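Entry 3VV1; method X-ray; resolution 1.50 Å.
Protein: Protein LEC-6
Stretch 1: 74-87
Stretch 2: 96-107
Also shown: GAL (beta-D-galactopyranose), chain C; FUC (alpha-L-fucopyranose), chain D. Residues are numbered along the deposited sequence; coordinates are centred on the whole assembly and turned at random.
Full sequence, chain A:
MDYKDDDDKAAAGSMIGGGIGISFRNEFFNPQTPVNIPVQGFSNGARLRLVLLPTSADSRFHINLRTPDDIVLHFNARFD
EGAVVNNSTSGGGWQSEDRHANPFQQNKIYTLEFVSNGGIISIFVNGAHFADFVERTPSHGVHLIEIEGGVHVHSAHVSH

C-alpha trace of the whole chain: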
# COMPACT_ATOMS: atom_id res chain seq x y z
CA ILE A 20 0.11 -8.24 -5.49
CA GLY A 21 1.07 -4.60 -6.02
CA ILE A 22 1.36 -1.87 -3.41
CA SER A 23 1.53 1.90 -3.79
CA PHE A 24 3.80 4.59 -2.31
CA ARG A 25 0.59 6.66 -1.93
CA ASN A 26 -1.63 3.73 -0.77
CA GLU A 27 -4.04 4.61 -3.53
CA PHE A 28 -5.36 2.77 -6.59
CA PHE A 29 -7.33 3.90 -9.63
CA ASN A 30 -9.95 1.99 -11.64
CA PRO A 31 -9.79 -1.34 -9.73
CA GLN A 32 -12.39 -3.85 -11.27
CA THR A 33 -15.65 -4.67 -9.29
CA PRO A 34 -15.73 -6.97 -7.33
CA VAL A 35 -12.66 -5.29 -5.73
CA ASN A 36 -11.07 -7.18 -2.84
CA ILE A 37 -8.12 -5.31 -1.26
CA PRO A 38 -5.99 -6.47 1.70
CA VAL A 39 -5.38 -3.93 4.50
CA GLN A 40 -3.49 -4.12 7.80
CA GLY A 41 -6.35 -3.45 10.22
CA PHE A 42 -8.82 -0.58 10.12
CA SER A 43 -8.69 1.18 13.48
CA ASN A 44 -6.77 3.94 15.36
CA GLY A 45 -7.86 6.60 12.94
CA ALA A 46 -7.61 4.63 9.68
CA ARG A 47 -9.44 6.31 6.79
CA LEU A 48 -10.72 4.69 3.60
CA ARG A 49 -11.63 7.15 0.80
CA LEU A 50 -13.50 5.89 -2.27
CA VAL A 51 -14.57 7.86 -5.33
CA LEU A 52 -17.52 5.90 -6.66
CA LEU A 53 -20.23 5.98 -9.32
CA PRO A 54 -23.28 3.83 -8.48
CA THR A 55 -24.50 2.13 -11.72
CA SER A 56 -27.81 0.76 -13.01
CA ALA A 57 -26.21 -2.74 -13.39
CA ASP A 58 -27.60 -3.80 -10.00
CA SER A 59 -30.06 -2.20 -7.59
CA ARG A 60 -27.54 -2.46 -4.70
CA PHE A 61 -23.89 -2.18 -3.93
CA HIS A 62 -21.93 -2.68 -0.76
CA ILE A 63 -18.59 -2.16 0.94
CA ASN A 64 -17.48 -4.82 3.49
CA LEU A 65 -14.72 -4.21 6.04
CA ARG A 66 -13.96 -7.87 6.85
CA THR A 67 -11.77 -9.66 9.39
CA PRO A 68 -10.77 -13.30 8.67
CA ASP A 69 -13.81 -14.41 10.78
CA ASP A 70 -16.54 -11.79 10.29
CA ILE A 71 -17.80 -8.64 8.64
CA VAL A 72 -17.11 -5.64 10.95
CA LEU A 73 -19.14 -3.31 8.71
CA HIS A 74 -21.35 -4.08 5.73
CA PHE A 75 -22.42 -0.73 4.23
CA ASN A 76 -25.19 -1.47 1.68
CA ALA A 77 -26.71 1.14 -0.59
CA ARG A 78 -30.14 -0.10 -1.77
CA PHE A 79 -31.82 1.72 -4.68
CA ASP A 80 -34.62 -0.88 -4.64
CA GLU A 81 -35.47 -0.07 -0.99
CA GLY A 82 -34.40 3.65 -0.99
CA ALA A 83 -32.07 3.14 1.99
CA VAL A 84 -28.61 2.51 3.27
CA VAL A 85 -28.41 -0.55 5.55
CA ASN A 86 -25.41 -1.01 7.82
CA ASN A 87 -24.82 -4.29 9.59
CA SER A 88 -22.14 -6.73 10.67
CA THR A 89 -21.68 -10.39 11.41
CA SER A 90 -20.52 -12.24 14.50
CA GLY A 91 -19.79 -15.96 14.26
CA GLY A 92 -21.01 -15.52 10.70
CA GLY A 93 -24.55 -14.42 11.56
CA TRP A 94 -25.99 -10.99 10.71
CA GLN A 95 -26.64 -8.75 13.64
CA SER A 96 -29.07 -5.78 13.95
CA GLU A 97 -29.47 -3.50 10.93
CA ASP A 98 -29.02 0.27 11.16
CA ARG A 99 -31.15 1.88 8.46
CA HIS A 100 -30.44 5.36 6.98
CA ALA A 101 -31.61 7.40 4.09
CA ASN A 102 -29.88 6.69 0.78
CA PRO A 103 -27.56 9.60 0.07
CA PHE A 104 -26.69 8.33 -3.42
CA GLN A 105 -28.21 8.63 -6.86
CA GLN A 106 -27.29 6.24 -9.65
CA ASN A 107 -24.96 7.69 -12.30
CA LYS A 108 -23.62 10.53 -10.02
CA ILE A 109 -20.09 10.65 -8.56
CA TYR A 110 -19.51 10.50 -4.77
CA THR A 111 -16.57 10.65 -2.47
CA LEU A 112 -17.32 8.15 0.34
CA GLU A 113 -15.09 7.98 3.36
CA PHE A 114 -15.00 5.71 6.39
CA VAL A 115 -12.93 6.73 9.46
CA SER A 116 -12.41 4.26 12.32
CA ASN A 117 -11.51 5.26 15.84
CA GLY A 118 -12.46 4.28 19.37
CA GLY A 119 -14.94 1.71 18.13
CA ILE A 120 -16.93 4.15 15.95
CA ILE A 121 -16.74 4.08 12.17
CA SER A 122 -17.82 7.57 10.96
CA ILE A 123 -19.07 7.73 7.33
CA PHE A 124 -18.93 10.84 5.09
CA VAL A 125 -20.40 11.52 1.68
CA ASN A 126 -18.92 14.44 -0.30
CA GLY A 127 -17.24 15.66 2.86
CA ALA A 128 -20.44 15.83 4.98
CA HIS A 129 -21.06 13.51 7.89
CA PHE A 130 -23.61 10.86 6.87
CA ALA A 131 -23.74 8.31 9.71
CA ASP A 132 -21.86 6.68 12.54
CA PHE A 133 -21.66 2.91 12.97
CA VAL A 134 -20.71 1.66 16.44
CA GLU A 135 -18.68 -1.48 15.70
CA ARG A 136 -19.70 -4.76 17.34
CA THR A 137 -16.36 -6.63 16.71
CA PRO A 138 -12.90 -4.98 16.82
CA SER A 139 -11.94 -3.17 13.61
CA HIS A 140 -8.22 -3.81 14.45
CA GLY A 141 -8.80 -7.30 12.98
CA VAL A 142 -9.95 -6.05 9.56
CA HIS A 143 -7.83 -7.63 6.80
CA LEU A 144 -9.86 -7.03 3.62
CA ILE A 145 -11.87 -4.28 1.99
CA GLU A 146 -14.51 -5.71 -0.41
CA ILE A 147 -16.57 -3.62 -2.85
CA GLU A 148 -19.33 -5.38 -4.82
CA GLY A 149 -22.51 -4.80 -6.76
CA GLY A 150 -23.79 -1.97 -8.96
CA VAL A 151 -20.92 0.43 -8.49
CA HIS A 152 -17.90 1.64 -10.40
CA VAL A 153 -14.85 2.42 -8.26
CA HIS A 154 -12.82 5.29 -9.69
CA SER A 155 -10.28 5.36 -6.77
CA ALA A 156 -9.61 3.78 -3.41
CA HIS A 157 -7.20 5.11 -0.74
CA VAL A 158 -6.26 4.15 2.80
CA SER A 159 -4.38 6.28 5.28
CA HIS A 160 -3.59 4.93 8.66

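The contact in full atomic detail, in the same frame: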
# COMPACT_ATOMS: atom_id res chain seq x y z
N HIS A 74 -20.80 -3.88 7.07
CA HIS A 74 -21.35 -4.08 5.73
C HIS A 74 -22.16 -2.83 5.52
O HIS A 74 -23.14 -2.59 6.22
CB HIS A 74 -22.24 -5.34 5.79
CG HIS A 74 -23.15 -5.53 4.58
ND1 HIS A 74 -22.70 -6.05 3.41
CD2 HIS A 74 -24.53 -5.36 4.42
CE1 HIS A 74 -23.72 -6.22 2.54
NE2 HIS A 74 -24.85 -5.77 3.15
N PHE A 75 -21.74 -2.00 4.56
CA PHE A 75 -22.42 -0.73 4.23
C PHE A 75 -23.13 -0.97 2.89
O PHE A 75 -22.47 -1.21 1.87
CB PHE A 75 -21.33 0.36 4.10
CG PHE A 75 -21.85 1.67 3.57
CD1 PHE A 75 -22.31 2.66 4.45
CD2 PHE A 75 -21.88 1.94 2.17
CE1 PHE A 75 -22.77 3.89 3.99
CE2 PHE A 75 -22.37 3.18 1.73
CZ PHE A 75 -22.78 4.15 2.61
N ASN A 76 -24.46 -1.00 2.89
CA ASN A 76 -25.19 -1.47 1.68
C ASN A 76 -26.14 -0.37 1.20
O ASN A 76 -27.11 -0.03 1.86
CB ASN A 76 -25.97 -2.70 2.12
CG ASN A 76 -26.61 -3.52 0.96
OD1 ASN A 76 -27.52 -4.30 1.22
ND2 ASN A 76 -26.10 -3.40 -0.28
N ALA A 77 -25.82 0.20 0.06
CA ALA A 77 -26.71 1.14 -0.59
C ALA A 77 -27.76 0.34 -1.36
O ALA A 77 -27.41 -0.49 -2.18
CB ALA A 77 -25.87 2.00 -1.58
N ARG A 78 -29.04 0.65 -1.15
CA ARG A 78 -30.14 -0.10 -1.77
C ARG A 78 -31.05 0.87 -2.54
O ARG A 78 -31.86 1.61 -1.94
CB ARG A 78 -30.94 -0.84 -0.67
CG ARG A 78 -30.08 -1.80 0.14
CD ARG A 78 -30.97 -2.56 1.11
NE ARG A 78 -30.20 -3.60 1.80
CZ ARG A 78 -30.74 -4.47 2.65
NH1 ARG A 78 -32.06 -4.42 2.92
NH2 ARG A 78 -29.98 -5.40 3.22
N PHE A 79 -30.94 0.89 -3.85
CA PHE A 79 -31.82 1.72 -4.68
C PHE A 79 -33.21 1.09 -4.80
O PHE A 79 -34.18 1.79 -5.07
CB PHE A 79 -31.15 1.94 -6.04
CG PHE A 79 -29.87 2.72 -5.91
CD1 PHE A 79 -29.89 4.12 -5.76
CD2 PHE A 79 -28.60 2.05 -5.85
CE1 PHE A 79 -28.69 4.81 -5.57
CE2 PHE A 79 -27.40 2.75 -5.67
CZ PHE A 79 -27.45 4.15 -5.53
N ASP A 80 -33.32 -0.22 -4.57
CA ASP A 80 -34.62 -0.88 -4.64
C ASP A 80 -35.45 -0.51 -3.40
O ASP A 80 -36.66 -0.30 -3.50
CB ASP A 80 -34.48 -2.42 -4.79
CG ASP A 80 -33.74 -3.07 -3.59
OD1 ASP A 80 -32.78 -2.45 -3.05
OD2 ASP A 80 -34.11 -4.20 -3.23
N GLU A 81 -34.78 -0.42 -2.25
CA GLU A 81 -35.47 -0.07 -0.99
C GLU A 81 -35.40 1.44 -0.64
O GLU A 81 -36.11 1.88 0.28
CB GLU A 81 -34.96 -0.88 0.19
CG GLU A 81 -35.25 -2.36 0.04
CD GLU A 81 -34.89 -3.19 1.25
OE1 GLU A 81 -34.11 -2.75 2.09
OE2 GLU A 81 -35.40 -4.29 1.32
N GLY A 82 -34.58 2.22 -1.33
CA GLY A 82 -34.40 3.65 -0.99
C GLY A 82 -33.76 3.83 0.40
O GLY A 82 -34.22 4.66 1.18
N ALA A 83 -32.68 3.09 0.68
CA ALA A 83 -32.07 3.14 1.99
C ALA A 83 -30.64 2.75 1.92
O ALA A 83 -30.23 2.06 0.96
CB ALA A 83 -32.77 2.18 2.94
N VAL A 84 -29.88 3.18 2.92
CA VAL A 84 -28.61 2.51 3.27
C VAL A 84 -28.82 1.62 4.46
O VAL A 84 -29.47 2.04 5.42
CB VAL A 84 -27.46 3.54 3.53
CG1 VAL A 84 -26.31 2.88 4.26
CG2 VAL A 84 -26.97 4.07 2.18
N VAL A 85 -28.31 0.37 4.40
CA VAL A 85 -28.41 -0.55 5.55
C VAL A 85 -26.99 -0.83 6.00
O VAL A 85 -26.18 -1.24 5.17
CB VAL A 85 -29.10 -1.86 5.17
CG1 VAL A 85 -29.02 -2.86 6.34
CG2 VAL A 85 -30.58 -1.53 4.84
N ASN A 86 -26.67 -0.58 7.27
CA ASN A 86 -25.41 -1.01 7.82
C ASN A 86 -25.64 -2.20 8.75
O ASN A 86 -26.62 -2.27 9.49
CB ASN A 86 -24.83 0.10 8.70
CG ASN A 86 -24.28 1.27 7.88
OD1 ASN A 86 -23.91 1.10 6.74
ND2 ASN A 86 -24.16 2.44 8.51
N ASN A 87 -24.75 -3.17 8.65
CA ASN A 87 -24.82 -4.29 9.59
C ASN A 87 -23.46 -4.92 9.70
O ASN A 87 -22.44 -4.38 9.20
CB ASN A 87 -25.84 -5.36 9.07
CG ASN A 87 -26.48 -6.19 10.17
OD1 ASN A 87 -26.00 -6.18 11.29
ND2 ASN A 87 -27.52 -6.94 9.84
N SER A 96 -27.97 -6.74 14.14
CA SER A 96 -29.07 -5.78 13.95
C SER A 96 -28.75 -4.76 12.86
O SER A 96 -27.63 -4.18 12.85
CB SER A 96 -29.27 -5.00 15.28
OG SER A 96 -30.51 -4.35 15.13
N GLU A 97 -29.71 -4.50 11.96
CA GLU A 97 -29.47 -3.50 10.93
C GLU A 97 -29.65 -2.07 11.50
O GLU A 97 -30.58 -1.80 12.29
CB GLU A 97 -30.47 -3.67 9.78
CG GLU A 97 -30.22 -4.95 9.02
CD GLU A 97 -31.23 -5.17 7.89
OE1 GLU A 97 -32.29 -4.50 7.87
OE2 GLU A 97 -30.95 -6.05 7.07
N ASP A 98 -28.78 -1.18 11.04
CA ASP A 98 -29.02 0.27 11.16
C ASP A 98 -29.50 0.73 9.80
O ASP A 98 -28.79 0.50 8.78
CB ASP A 98 -27.75 1.08 11.48
CG ASP A 98 -27.19 0.84 12.87
OD1 ASP A 98 -27.94 0.35 13.76
OD2 ASP A 98 -25.99 1.20 13.05
N ARG A 99 -30.63 1.41 9.75
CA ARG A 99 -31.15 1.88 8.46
C ARG A 99 -31.06 3.39 8.37
O ARG A 99 -31.45 4.08 9.31
CB ARG A 99 -32.58 1.41 8.26
CG ARG A 99 -32.59 -0.11 8.20
CD ARG A 99 -33.90 -0.79 7.83
NE ARG A 99 -34.22 -0.61 6.43
CZ ARG A 99 -34.21 -1.58 5.50
NH1 ARG A 99 -33.86 -2.83 5.75
NH2 ARG A 99 -34.54 -1.27 4.28
N HIS A 100 -30.62 3.91 7.23
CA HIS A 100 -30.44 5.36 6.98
C HIS A 100 -31.05 5.68 5.66
O HIS A 100 -31.37 4.77 4.84
CB HIS A 100 -28.92 5.66 6.90
CG HIS A 100 -28.22 5.30 8.16
ND1 HIS A 100 -28.26 6.10 9.26
CD2 HIS A 100 -27.43 4.20 8.49
CE1 HIS A 100 -27.53 5.53 10.25
NE2 HIS A 100 -27.04 4.36 9.79
N ALA A 101 -31.20 6.95 5.42
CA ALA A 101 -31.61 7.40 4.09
C ALA A 101 -30.51 7.03 3.10
O ALA A 101 -29.34 6.76 3.47
CB ALA A 101 -31.87 8.89 4.08
N ASN A 102 -30.88 6.98 1.83
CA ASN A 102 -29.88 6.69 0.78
C ASN A 102 -29.35 8.02 0.25
O ASN A 102 -30.12 8.81 -0.34
CB ASN A 102 -30.54 5.89 -0.37
CG ASN A 102 -29.54 5.48 -1.44
OD1 ASN A 102 -28.35 5.83 -1.38
ND2 ASN A 102 -30.02 4.79 -2.47
N PRO A 103 -28.07 8.30 0.49
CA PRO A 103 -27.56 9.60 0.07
C PRO A 103 -27.12 9.58 -1.39
O PRO A 103 -26.67 10.63 -1.92
CB PRO A 103 -26.33 9.76 0.96
CG PRO A 103 -25.79 8.35 1.14
CD PRO A 103 -27.05 7.48 1.20
N PHE A 104 -27.23 8.42 -2.06
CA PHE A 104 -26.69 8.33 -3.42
C PHE A 104 -27.76 8.35 -4.48
O PHE A 104 -28.88 7.91 -4.23
CB PHE A 104 -25.91 7.02 -3.60
CG PHE A 104 -24.90 6.77 -2.52
CD1 PHE A 104 -23.69 7.50 -2.49
CD2 PHE A 104 -25.12 5.78 -1.56
CE1 PHE A 104 -22.72 7.24 -1.50
CE2 PHE A 104 -24.16 5.53 -0.57
CZ PHE A 104 -22.96 6.26 -0.53
N GLN A 105 -27.38 8.79 -5.66
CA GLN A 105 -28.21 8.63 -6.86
C GLN A 105 -27.36 7.85 -7.84
O GLN A 105 -26.12 8.07 -7.93
CB GLN A 105 -28.53 10.00 -7.46
CG GLN A 105 -29.45 10.77 -6.51
CD GLN A 105 -29.75 12.16 -7.00
OE1 GLN A 105 -29.04 13.10 -6.67
NE2 GLN A 105 -30.80 12.30 -7.82
N GLN A 106 -28.01 6.95 -8.60
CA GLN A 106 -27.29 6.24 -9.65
C GLN A 106 -26.76 7.23 -10.68
O GLN A 106 -27.40 8.27 -10.97
CB GLN A 106 -28.13 5.07 -10.25
CG GLN A 106 -28.22 3.88 -9.24
CD GLN A 106 -29.42 2.99 -9.45
OE1 GLN A 106 -30.54 3.48 -9.52
NE2 GLN A 106 -29.20 1.68 -9.55
N ASN A 107 -25.57 6.92 -11.21
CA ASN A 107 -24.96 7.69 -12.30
C ASN A 107 -24.50 9.12 -11.86
O ASN A 107 -24.32 9.98 -12.70
CB ASN A 107 -25.88 7.68 -13.55
CG ASN A 107 -26.21 6.23 -13.99
OD1 ASN A 107 -25.28 5.49 -14.29
ND2 ASN A 107 -27.50 5.82 -13.96
C1 GAL C . -29.96 -8.95 3.88
C2 GAL C . -29.20 -8.98 2.52
C3 GAL C . -27.75 -9.12 2.75
C4 GAL C . -27.28 -8.02 3.72
C5 GAL C . -28.14 -8.08 4.99
C6 GAL C . -27.71 -7.01 6.01
O2 GAL C . -29.67 -10.09 1.78
O3 GAL C . -27.04 -8.92 1.49
O4 GAL C . -27.40 -6.72 3.08
O5 GAL C . -29.47 -7.87 4.68
O6 GAL C . -28.55 -7.11 7.18
C1 FUC D . -34.42 -8.35 2.72
C2 FUC D . -33.86 -7.05 3.46
C3 FUC D . -33.17 -7.43 4.82
C4 FUC D . -32.33 -8.73 4.75
C5 FUC D . -33.25 -9.95 4.54
C6 FUC D . -32.34 -11.16 4.45
O1 FUC D . -35.80 -8.20 2.41
O2 FUC D . -34.82 -5.84 3.56
O3 FUC D . -32.33 -6.36 5.06
O4 FUC D . -31.32 -8.65 3.62
O5 FUC D . -33.97 -9.73 3.26
O HOH W 1 -33.58 7.61 1.14
O HOH W 2 -25.07 2.97 11.30

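In a beta-sheet, backbone pairing can set charged side chains next to one another, where they can both bond to each other and hold a ligand; LEC-6 offers a compact example. Stretch 1 is a hairpin, with strands 74-78 and 83-87 joined by a short turn; stretch 2 adds the strand around 98-100 antiparallel to the hairpin's second strand, then continues as loop past the turn.

The walk begins with H74, which does not touch stretch 2; its NE2 lies 2.7 Å from O4 of galactose, at hydrogen-bonding distance. F75 points sideways, yet its ring tip reaches stretch 2, CZ lying 3.7 Å from F104 CE2 in an edge-to-edge apolar contact. N76 turns away and works within its own strand: its OD1 accepts a 2.8 Å hydrogen bond from R78 NE, which helps fix the guanidinium. A77 adds its methyl to the apolar cluster, with CB 3.9 Å from F104 CD2.

R78 is the hub of the charged face. Its NH1 forms a salt bridge with E81 OE1 (2.8 Å), and the same carboxylate oxygen receives R99 NH2 at 2.7 Å across the stretches. One acid thus lies between two arginines whose NH1 atoms are only 3.7 Å apart, offsetting their like charges. R78 also donates to both sugars, while E97 OE2 accepts from O6 of galactose (2.6 Å) and, in a very short bond, from O3 of fucose (2.5 Å).

At the turn, F79 lays its ring against the loop of stretch 2: Q106 CG sits 3.6 Å from the ring centroid, almost on the normal, a CH-pi contact. G82 has a positive phi, which favours glycine, and a water links its carbonyl O (3.0 Å) to N102 N (2.9 Å).

Beyond A83 the strands zip together. V84 and H100 form a hydrogen-bonded pair, V84 N to H100 O at 2.9 Å and H100 N to V84 O at 2.8 Å; V84 CG2 meanwhile packs on P103 CD at 3.5 Å. V85 opposes R99 in a non-hydrogen-bonded pair, and its CG2 lies 3.6 Å from R99 NH1, over the guanidinium face. N86 restores the bonded pattern with D98, N86 N to D98 O at 2.8 Å and D98 N to N86 O at 2.9 Å. Its side chain shares a face with those of D98 and H100, and one water bonds to all three. N87 ends the walk at the sugar, its ND2 donating to galactose O6 at 2.9 Å.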